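Local structure of putative oxidoreductase (3EOF) at residues A[57-62]-A[67-72]; A[105-110]-A[152-157]; A[137-142]-A[241-246]; A[206-209]-A[215-218]. The protein probably acts as an FMN-dependent oxidoreductase of the nitroreductase family, using a nicotinamide nucleotide as electron donor. All coordinates share one frame; numbering follows the deposited sequence.

Overall arrangement
Contact 1 (57-62 with 67-72), contact 2 (105-110 with 152-157) and contact 3 (137-142 with 241-246) form one connected block around the four-stranded antiparallel sheet of the nitroreductase fold. Strand 151-160, which belongs to contact 2, meets helix 138-145 of contact 3, and the centres of these two lie about 12 Å apart. Contact 1 touches both, its centre about 18 Å from that of contact 2. The segments of contacts 2 and 3 alternate along the chain; helix 227-243 packs on helix 138-145 and near Phe-152 of the sheet. Contact 4 (206-209 with 215-218), nested along the chain inside the loop closed by contact 3, lies about 31 Å centre to centre from contact 2; both touch the second subunit.

Contact 1 of 4, residues A[57-62]-A[67-72]; sequences ILSPAH and MVKEAP
The turn that carries the chain of the nitroreductase fold from helix 52-58 to the short helix 67-70 closes on Val-68, whose two methyl branches reach different parts of segment 57-62. CG1, anti to the backbone N (chi1 179°), lies 4.0 Å from CB of Leu-58 and also beside the backbone N of Ser-59. The other branch, CG2, stands 3.8 Å from CB of His-62 and approaches the imidazole obliquely, the two side chains crossing at about a right angle. On the outer side, the extended chain of Lys-69 runs past Ser-59, bringing its CE 3.7 Å from OG. That hydroxyl has polar partners of its own: it is bonded to Asn-64 ND2 in the intervening loop and to a water 2.6 Å from OG, which in turn receives a weak bond from the backbone N of Lys-69. ND1 of His-62 is taken up by Thr-133 OG1. The neighbouring Met-67 touches the flavin mononucleotide, so the start of helix 67-70 borders the cofactor pocket. Contact between the two segments is thus made mainly by the methyls of one valine, with the exposed lysine chain beside it, while Asn-64, Thr-133 and a water engage the polar ends of Ser-59 and His-62.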
# COMPACT_ATOMS: atom_id res chain seq x y z
N ILE A 57 -21.04 15.47 -1.12
CA ILE A 57 -20.32 15.86 0.10
C ILE A 57 -18.81 15.51 0.02
O ILE A 57 -17.98 16.33 0.38
CB ILE A 57 -20.98 15.26 1.35
CG1 ILE A 57 -22.35 15.93 1.58
CG2 ILE A 57 -20.11 15.48 2.54
CD1 ILE A 57 -23.16 15.22 2.63
N LEU A 58 -18.49 14.32 -0.48
CA LEU A 58 -17.08 13.88 -0.65
C LEU A 58 -16.34 14.59 -1.75
O LEU A 58 -15.13 14.67 -1.74
CB LEU A 58 -17.00 12.38 -1.00
CG LEU A 58 -17.18 11.34 0.10
CD1 LEU A 58 -16.94 9.94 -0.51
CD2 LEU A 58 -16.18 11.68 1.25
N SER A 59 -17.10 15.05 -2.74
CA SER A 59 -16.55 15.66 -3.95
C SER A 59 -15.54 16.78 -3.74
O SER A 59 -14.48 16.77 -4.35
CB SER A 59 -17.70 16.13 -4.87
OG SER A 59 -17.22 16.33 -6.19
N PRO A 60 -15.86 17.77 -2.89
CA PRO A 60 -14.91 18.86 -2.62
C PRO A 60 -13.61 18.40 -1.99
O PRO A 60 -12.56 18.98 -2.30
CB PRO A 60 -15.68 19.76 -1.62
CG PRO A 60 -17.07 19.38 -1.73
CD PRO A 60 -17.12 17.95 -2.18
N ALA A 61 -13.68 17.41 -1.11
CA ALA A 61 -12.51 16.80 -0.48
C ALA A 61 -11.53 16.32 -1.58
O ALA A 61 -10.28 16.43 -1.45
CB ALA A 61 -12.95 15.61 0.40
N HIS A 62 -12.11 15.81 -2.67
CA HIS A 62 -11.36 15.29 -3.79
C HIS A 62 -11.23 16.30 -4.92
O HIS A 62 -11.01 15.93 -6.06
CB HIS A 62 -11.99 13.97 -4.26
CG HIS A 62 -11.93 12.91 -3.20
ND1 HIS A 62 -10.75 12.35 -2.81
CD2 HIS A 62 -12.88 12.41 -2.38
CE1 HIS A 62 -10.97 11.48 -1.84
NE2 HIS A 62 -12.27 11.48 -1.57
N MSE A 67 -15.17 11.92 -11.06
CA MSE A 67 -15.36 10.50 -10.80
C MSE A 67 -16.07 10.22 -9.49
O MSE A 67 -16.68 9.17 -9.34
CB MSE A 67 -14.01 9.75 -10.77
CG MSE A 67 -13.17 9.78 -12.04
SE MSE A 67 -12.08 11.36 -12.29
CE MSE A 67 -10.74 11.06 -10.95
N VAL A 68 -15.94 11.13 -8.52
CA VAL A 68 -16.63 10.95 -7.25
C VAL A 68 -18.16 10.92 -7.42
O VAL A 68 -18.84 10.15 -6.74
CB VAL A 68 -16.29 12.04 -6.21
CG1 VAL A 68 -17.08 11.78 -4.93
CG2 VAL A 68 -14.78 12.07 -5.91
N LYS A 69 -18.71 11.80 -8.26
CA LYS A 69 -20.16 11.83 -8.46
C LYS A 69 -20.58 10.87 -9.55
O LYS A 69 -21.65 10.29 -9.49
CB LYS A 69 -20.64 13.24 -8.79
CG LYS A 69 -20.56 14.26 -7.66
CD LYS A 69 -21.04 15.64 -8.18
CE LYS A 69 -20.69 16.81 -7.26
NZ LYS A 69 -21.04 18.18 -7.85
N GLU A 70 -19.72 10.67 -10.54
CA GLU A 70 -20.05 9.86 -11.67
C GLU A 70 -19.96 8.36 -11.43
O GLU A 70 -20.70 7.61 -12.05
CB GLU A 70 -19.21 10.29 -12.86
CG GLU A 70 -19.60 11.70 -13.27
CD GLU A 70 -18.81 12.25 -14.43
OE1 GLU A 70 -18.11 11.45 -15.14
OE2 GLU A 70 -18.92 13.50 -14.62
N ALA A 71 -19.11 7.91 -10.51
CA ALA A 71 -19.02 6.46 -10.27
C ALA A 71 -20.20 6.01 -9.43
O ALA A 71 -20.67 6.75 -8.58
CB ALA A 71 -17.70 6.06 -9.62
N PRO A 72 -20.73 4.80 -9.71
CA PRO A 72 -21.78 4.28 -8.89
C PRO A 72 -21.34 4.01 -7.45
O PRO A 72 -22.15 4.14 -6.50
CB PRO A 72 -22.15 2.97 -9.59
CG PRO A 72 -20.98 2.57 -10.30
CD PRO A 72 -20.42 3.86 -10.81
O HOH W 1 -17.33 14.95 -8.35

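Contact 2 of 4, residues A[105-110]-A[152-157]; sequences NAAMDT and FPITTV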
# COMPACT_ATOMS: atom_id res chain seq x y z
N ASN A 105 1.69 0.82 9.84
CA ASN A 105 1.33 -0.59 9.73
C ASN A 105 -0.10 -0.76 9.22
O ASN A 105 -0.35 -1.62 8.39
CB ASN A 105 1.44 -1.34 11.08
CG ASN A 105 2.89 -1.58 11.53
OD1 ASN A 105 3.77 -1.69 10.70
ND2 ASN A 105 3.12 -1.65 12.90
N ALA A 106 -1.03 0.08 9.71
CA ALA A 106 -2.44 -0.01 9.33
C ALA A 106 -2.58 0.43 7.88
O ALA A 106 -3.31 -0.21 7.12
CB ALA A 106 -3.34 0.83 10.23
N ALA A 107 -1.89 1.52 7.53
CA ALA A 107 -1.86 2.07 6.16
C ALA A 107 -1.46 0.99 5.16
O ALA A 107 -2.05 0.86 4.09
CB ALA A 107 -0.90 3.20 6.07
N MSE A 108 -0.41 0.29 5.49
CA MSE A 108 0.04 -0.79 4.62
C MSE A 108 -0.99 -1.84 4.49
O MSE A 108 -1.15 -2.38 3.40
CB MSE A 108 1.33 -1.41 5.11
CG MSE A 108 2.49 -0.40 5.05
SE MSE A 108 4.28 -1.20 5.38
CE MSE A 108 4.09 -1.70 7.24
N ASP A 109 -1.64 -2.19 5.59
CA ASP A 109 -2.68 -3.24 5.52
C ASP A 109 -3.75 -2.80 4.56
O ASP A 109 -4.25 -3.55 3.75
CB ASP A 109 -3.33 -3.51 6.90
CG ASP A 109 -2.86 -4.80 7.58
OD1 ASP A 109 -1.71 -5.27 7.35
OD2 ASP A 109 -3.70 -5.32 8.41
N THR A 110 -4.07 -1.53 4.67
CA THR A 110 -5.13 -0.90 3.92
C THR A 110 -4.86 -0.77 2.43
O THR A 110 -5.79 -0.85 1.64
CB THR A 110 -5.40 0.51 4.50
OG1 THR A 110 -5.62 0.39 5.91
CG2 THR A 110 -6.59 1.18 3.88
N PHE A 152 -8.15 6.58 9.90
CA PHE A 152 -7.57 7.57 9.05
C PHE A 152 -7.78 7.16 7.58
O PHE A 152 -7.46 6.03 7.19
CB PHE A 152 -6.06 7.69 9.39
CG PHE A 152 -5.42 8.91 8.78
CD1 PHE A 152 -5.08 8.93 7.43
CD2 PHE A 152 -5.19 10.05 9.54
CE1 PHE A 152 -4.56 10.07 6.83
CE2 PHE A 152 -4.67 11.19 8.95
CZ PHE A 152 -4.34 11.19 7.58
N PRO A 153 -8.29 8.07 6.73
CA PRO A 153 -8.50 7.71 5.34
C PRO A 153 -7.19 7.68 4.58
O PRO A 153 -6.41 8.65 4.64
CB PRO A 153 -9.38 8.83 4.83
CG PRO A 153 -8.95 10.01 5.60
CD PRO A 153 -8.70 9.48 6.98
N ILE A 154 -6.91 6.54 3.96
CA ILE A 154 -5.64 6.32 3.25
C ILE A 154 -5.81 6.65 1.77
O ILE A 154 -5.12 7.54 1.25
CB ILE A 154 -5.11 4.87 3.45
CG1 ILE A 154 -4.73 4.68 4.93
CG2 ILE A 154 -3.85 4.57 2.59
CD1 ILE A 154 -3.76 5.70 5.48
N THR A 155 -6.66 5.91 1.09
CA THR A 155 -6.96 6.23 -0.30
C THR A 155 -8.44 5.97 -0.62
O THR A 155 -9.14 5.33 0.16
CB THR A 155 -6.07 5.54 -1.30
OG1 THR A 155 -6.27 6.15 -2.59
CG2 THR A 155 -6.40 4.07 -1.34
N THR A 156 -8.88 6.51 -1.76
CA THR A 156 -10.24 6.42 -2.23
C THR A 156 -10.21 5.93 -3.64
O THR A 156 -9.36 6.36 -4.40
CB THR A 156 -10.93 7.79 -2.19
OG1 THR A 156 -10.80 8.29 -0.86
CG2 THR A 156 -12.44 7.63 -2.57
N VAL A 157 -11.12 5.01 -3.96
CA VAL A 157 -11.23 4.45 -5.27
C VAL A 157 -12.64 4.60 -5.77
O VAL A 157 -13.59 4.17 -5.12
CB VAL A 157 -10.85 2.99 -5.24
CG1 VAL A 157 -11.10 2.26 -6.56
CG2 VAL A 157 -9.40 2.85 -4.82
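The carbonyl oxygen of Ala-106 is gripped twice by Thr-110, the residue that packs against Ile-154 across the contact: Thr-110 OG1 donates to Ala-106 O at 2.7 Å, and Thr-110 N makes the regular helical bond to the same oxygen at 2.9 Å. The hydroxyl comes from above the carbonyl plane, 43° out of it. With OG1 turned back to the helix in this way (chi1 -53°), the methyl CG2 is the branch presented to the strand, 4.0 Å from CB of Ile-154, and the two side chains cross at a slant. Ile-154 spreads along the helix; its CG1 lies against both Thr-110 CG2 and the backbone CA of Ala-107, and its terminal CD1 rests 3.8 Å from the CB of Ala-107. The contact sets helix 100-123 against strand 151-160 of the antiparallel sheet, at a classic beta bulge in which Ile-154 and Thr-155 together sit opposite Phe-77 of strand 73-80. The backbone of Ile-154 leaves the extended conformation at the bulge, yet its CB is still directed toward the helix. Small residues on the helix bring the backbones close, 6.4 Å between the CA atoms of Ala-107 and Ile-154. Met-108 packs on Leu-111 of the second subunit, and Asp-109 touches the flavin mononucleotide while bonding Thr-37 and the backbone N of Met-38.

Contact 3 of 4, residues A[137-142]-A[241-246]; sequences NPQMII and LRRQGF
Helices 138-145 and 227-243 face each other at side-chain distance, with 9.1 Å between the CA atoms of Gln-139 and Arg-243, just where a Schellman motif with Gly-245 at positive phi ends the C-terminal helix. Arg-243 uses its side-on edge: NE and NH2 both donate to Gln-139 OE1, each at 2.9 Å. The oxygen lies 5° out of the guanidinium plane, but both nitrogens reach it from the same face of the amide, whose plane is turned 55° from the guanidinium. A bend at chi2 of Gln-139 (61°) brings the amide to this meeting, and its NE2 donates to Asp-143 OD1 and to a water 2.8 Å from NE2. The same water lies next to Gln-244 OE1, though too near for that bond to be certain. Beside this polar cluster, Ile-142 and Gln-244 approach from opposite directions, with Ile-142 CD1 3.6 Å from Gln-244 CG. The amide nitrogen of Gln-244 is bonded to the backbone oxygens of Val-151 and Leu-147, which hold the glutamine against the isoleucine. The oxygen of a neutral amide thus takes two bonds from a positively charged group, which would be expected to polarise the amide of Gln-139.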
# COMPACT_ATOMS: atom_id res chain seq x y z
N ASN A 137 -6.88 16.12 1.67
CA ASN A 137 -8.03 16.54 2.49
C ASN A 137 -8.56 15.49 3.43
O ASN A 137 -9.77 15.28 3.49
CB ASN A 137 -9.15 16.99 1.58
CG ASN A 137 -8.96 18.40 1.08
OD1 ASN A 137 -8.62 19.32 1.84
ND2 ASN A 137 -9.24 18.61 -0.21
N PRO A 138 -7.68 14.89 4.23
CA PRO A 138 -8.15 13.84 5.12
C PRO A 138 -9.13 14.40 6.15
O PRO A 138 -10.10 13.75 6.47
CB PRO A 138 -6.85 13.30 5.77
CG PRO A 138 -5.90 14.49 5.73
CD PRO A 138 -6.22 15.11 4.40
N GLN A 139 -8.92 15.60 6.67
CA GLN A 139 -9.89 16.07 7.64
C GLN A 139 -11.31 16.10 7.10
O GLN A 139 -12.22 15.72 7.81
CB GLN A 139 -9.51 17.43 8.20
CG GLN A 139 -10.38 17.82 9.46
CD GLN A 139 -10.21 16.83 10.60
OE1 GLN A 139 -9.09 16.60 11.03
NE2 GLN A 139 -11.31 16.23 11.09
N MSE A 140 -11.50 16.53 5.86
CA MSE A 140 -12.82 16.64 5.24
C MSE A 140 -13.44 15.29 5.05
O MSE A 140 -14.63 15.12 5.16
CB MSE A 140 -12.72 17.33 3.89
CG MSE A 140 -12.38 18.84 3.97
SE MSE A 140 -12.20 19.64 2.19
CE MSE A 140 -13.93 19.62 1.67
N ILE A 141 -12.63 14.33 4.72
CA ILE A 141 -13.12 12.95 4.54
C ILE A 141 -13.45 12.45 5.93
O ILE A 141 -14.47 11.82 6.12
CB ILE A 141 -12.06 12.11 3.84
CG1 ILE A 141 -11.85 12.68 2.44
CG2 ILE A 141 -12.47 10.64 3.75
CD1 ILE A 141 -10.66 12.12 1.70
N ILE A 142 -12.61 12.75 6.93
CA ILE A 142 -12.90 12.34 8.30
C ILE A 142 -14.25 12.87 8.78
O ILE A 142 -15.03 12.13 9.36
CB ILE A 142 -11.78 12.75 9.26
CG1 ILE A 142 -10.56 11.85 9.01
CG2 ILE A 142 -12.29 12.66 10.71
CD1 ILE A 142 -9.26 12.49 9.50
N LEU A 241 -3.05 13.38 11.72
CA LEU A 241 -2.65 12.14 12.38
C LEU A 241 -2.77 12.33 13.91
O LEU A 241 -3.23 11.44 14.63
CB LEU A 241 -1.23 11.76 12.00
CG LEU A 241 -0.98 11.06 10.67
CD1 LEU A 241 0.52 11.17 10.38
CD2 LEU A 241 -1.42 9.63 10.76
N ARG A 242 -2.39 13.52 14.38
CA ARG A 242 -2.46 13.85 15.80
C ARG A 242 -3.93 13.82 16.27
O ARG A 242 -4.29 13.16 17.26
CB ARG A 242 -1.83 15.24 16.02
CG ARG A 242 -1.88 15.76 17.46
CD ARG A 242 -0.87 16.93 17.72
NE ARG A 242 0.47 16.64 17.17
CZ ARG A 242 1.07 17.30 16.17
NH1 ARG A 242 0.51 18.37 15.60
NH2 ARG A 242 2.28 16.91 15.77
N ARG A 243 -4.77 14.49 15.49
CA ARG A 243 -6.18 14.64 15.77
C ARG A 243 -6.83 13.26 15.81
O ARG A 243 -7.75 13.00 16.60
CB ARG A 243 -6.76 15.53 14.67
CG ARG A 243 -7.71 16.57 15.14
CD ARG A 243 -7.36 17.95 14.53
NE ARG A 243 -7.55 18.04 13.09
CZ ARG A 243 -7.13 19.04 12.30
NH1 ARG A 243 -6.41 20.06 12.79
NH2 ARG A 243 -7.38 19.00 11.00
N GLN A 244 -6.34 12.36 14.98
CA GLN A 244 -6.89 10.98 14.94
C GLN A 244 -6.22 9.99 15.89
O GLN A 244 -6.49 8.76 15.84
CB GLN A 244 -6.85 10.42 13.53
CG GLN A 244 -7.73 11.14 12.52
CD GLN A 244 -9.17 11.34 12.98
OE1 GLN A 244 -9.52 12.38 13.53
NE2 GLN A 244 -9.99 10.37 12.73
N GLY A 245 -5.35 10.52 16.73
CA GLY A 245 -4.64 9.77 17.74
C GLY A 245 -3.53 8.87 17.29
O GLY A 245 -3.18 7.92 18.01
N PHE A 246 -2.96 9.12 16.10
CA PHE A 246 -1.85 8.30 15.64
C PHE A 246 -0.52 8.94 15.98
O PHE A 246 0.53 8.48 15.54
CB PHE A 246 -1.97 7.98 14.17
CG PHE A 246 -2.91 6.86 13.88
CD1 PHE A 246 -2.61 5.57 14.29
CD2 PHE A 246 -4.07 7.09 13.16
CE1 PHE A 246 -3.47 4.49 13.98
CE2 PHE A 246 -4.91 6.04 12.83
CZ PHE A 246 -4.60 4.73 13.26
O HOH W 2 -9.96 14.73 13.06

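Contact 4 of 4, residues A[206-209]-A[215-218]; sequences LFIE and TLPQ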
# COMPACT_ATOMS: atom_id res chain seq x y z
N LEU A 206 2.24 17.68 -25.03
CA LEU A 206 1.06 18.52 -24.86
C LEU A 206 0.97 19.00 -23.42
O LEU A 206 0.69 20.15 -23.17
CB LEU A 206 -0.25 17.79 -25.29
CG LEU A 206 -1.50 18.68 -25.27
CD1 LEU A 206 -1.34 19.84 -26.22
CD2 LEU A 206 -2.78 17.90 -25.57
N PHE A 207 1.23 18.10 -22.48
CA PHE A 207 1.22 18.42 -21.06
C PHE A 207 2.18 19.56 -20.73
O PHE A 207 1.84 20.49 -20.00
CB PHE A 207 1.57 17.15 -20.30
CG PHE A 207 1.24 17.17 -18.86
CD1 PHE A 207 -0.01 17.59 -18.41
CD2 PHE A 207 2.14 16.68 -17.93
CE1 PHE A 207 -0.32 17.58 -17.05
CE2 PHE A 207 1.83 16.66 -16.56
CZ PHE A 207 0.59 17.09 -16.13
N ILE A 208 3.37 19.53 -21.32
CA ILE A 208 4.38 20.60 -21.14
C ILE A 208 3.92 21.91 -21.76
O ILE A 208 4.04 23.00 -21.17
CB ILE A 208 5.72 20.19 -21.84
CG1 ILE A 208 6.37 18.98 -21.17
CG2 ILE A 208 6.69 21.35 -21.87
CD1 ILE A 208 7.46 18.26 -22.06
N GLU A 209 3.41 21.81 -22.98
CA GLU A 209 3.00 22.99 -23.72
C GLU A 209 1.82 23.69 -23.03
O GLU A 209 1.86 24.90 -22.77
CB GLU A 209 2.71 22.57 -25.18
CG GLU A 209 2.46 23.68 -26.19
CD GLU A 209 0.99 23.83 -26.67
OE1 GLU A 209 0.22 22.82 -26.65
OE2 GLU A 209 0.61 24.95 -27.12
N THR A 215 10.14 21.56 -19.85
CA THR A 215 10.37 20.13 -19.66
C THR A 215 9.24 19.48 -18.86
O THR A 215 8.49 20.13 -18.11
CB THR A 215 11.70 19.89 -18.94
OG1 THR A 215 11.57 20.25 -17.58
CG2 THR A 215 12.82 20.71 -19.56
N LEU A 216 9.13 18.17 -19.01
CA LEU A 216 8.10 17.42 -18.34
C LEU A 216 8.16 17.53 -16.79
O LEU A 216 7.17 17.86 -16.16
CB LEU A 216 8.09 15.97 -18.86
CG LEU A 216 6.99 15.07 -18.30
CD1 LEU A 216 5.63 15.70 -18.63
CD2 LEU A 216 7.14 13.67 -18.86
N PRO A 217 9.34 17.28 -16.17
CA PRO A 217 9.45 17.43 -14.73
C PRO A 217 9.03 18.78 -14.19
O PRO A 217 8.57 18.86 -13.07
CB PRO A 217 10.95 17.22 -14.48
CG PRO A 217 11.35 16.32 -15.52
CD PRO A 217 10.61 16.80 -16.73
N GLN A 218 9.18 19.85 -14.96
CA GLN A 218 8.75 21.16 -14.50
C GLN A 218 7.24 21.20 -14.28
O GLN A 218 6.78 21.92 -13.40
CB GLN A 218 9.14 22.26 -15.47
CG GLN A 218 10.63 22.54 -15.48
CD GLN A 218 11.07 23.34 -16.67
OE1 GLN A 218 10.29 23.60 -17.59
NE2 GLN A 218 12.31 23.76 -16.67
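The edge of the Phe-207 ring receives Leu-216: CD1 of the leucine lies in the ring plane, 3.7 Å from Phe-207 CD2, and the two side chains cross at about a right angle. The other flat group, the Gln-218 amide, accepts a backbone N-H from above its carbonyl plane, since Thr-215 N reaches OE1 at 3.0 Å from 64° out of that plane. Glu-214 N donates to the same oxygen. Helices 202-209 and 216-224 are joined here by a short loop, and Gln-218 thus bonds back to the N-H of the residue just before its own helix. Ile-208 is the residue of helix 202-209 that lies against the start of helix 216-224. Its CD1 stands 3.5 Å from the backbone N of Leu-216 and 4.0 Å from CB of that residue, while Ile-208 CG1 lies 3.7 Å from Thr-215 C. The isoleucine therefore meets mostly backbone, which allows a close approach, 5.6 Å between the CA atoms of Ile-208 and Leu-216. Leu-216 carries its CG anti to the backbone N (chi1 -177°), which swings the branched end over to Phe-207. The phenylalanine also touches Val-219 and Arg-224 of helix 216-224. Thr-215 OG1 is bonded to Arg-91 O, and Gln-218 NE2 to Asn-92 O, of the second subunit, whose Tyr-87 packs on Leu-216 and Pro-217.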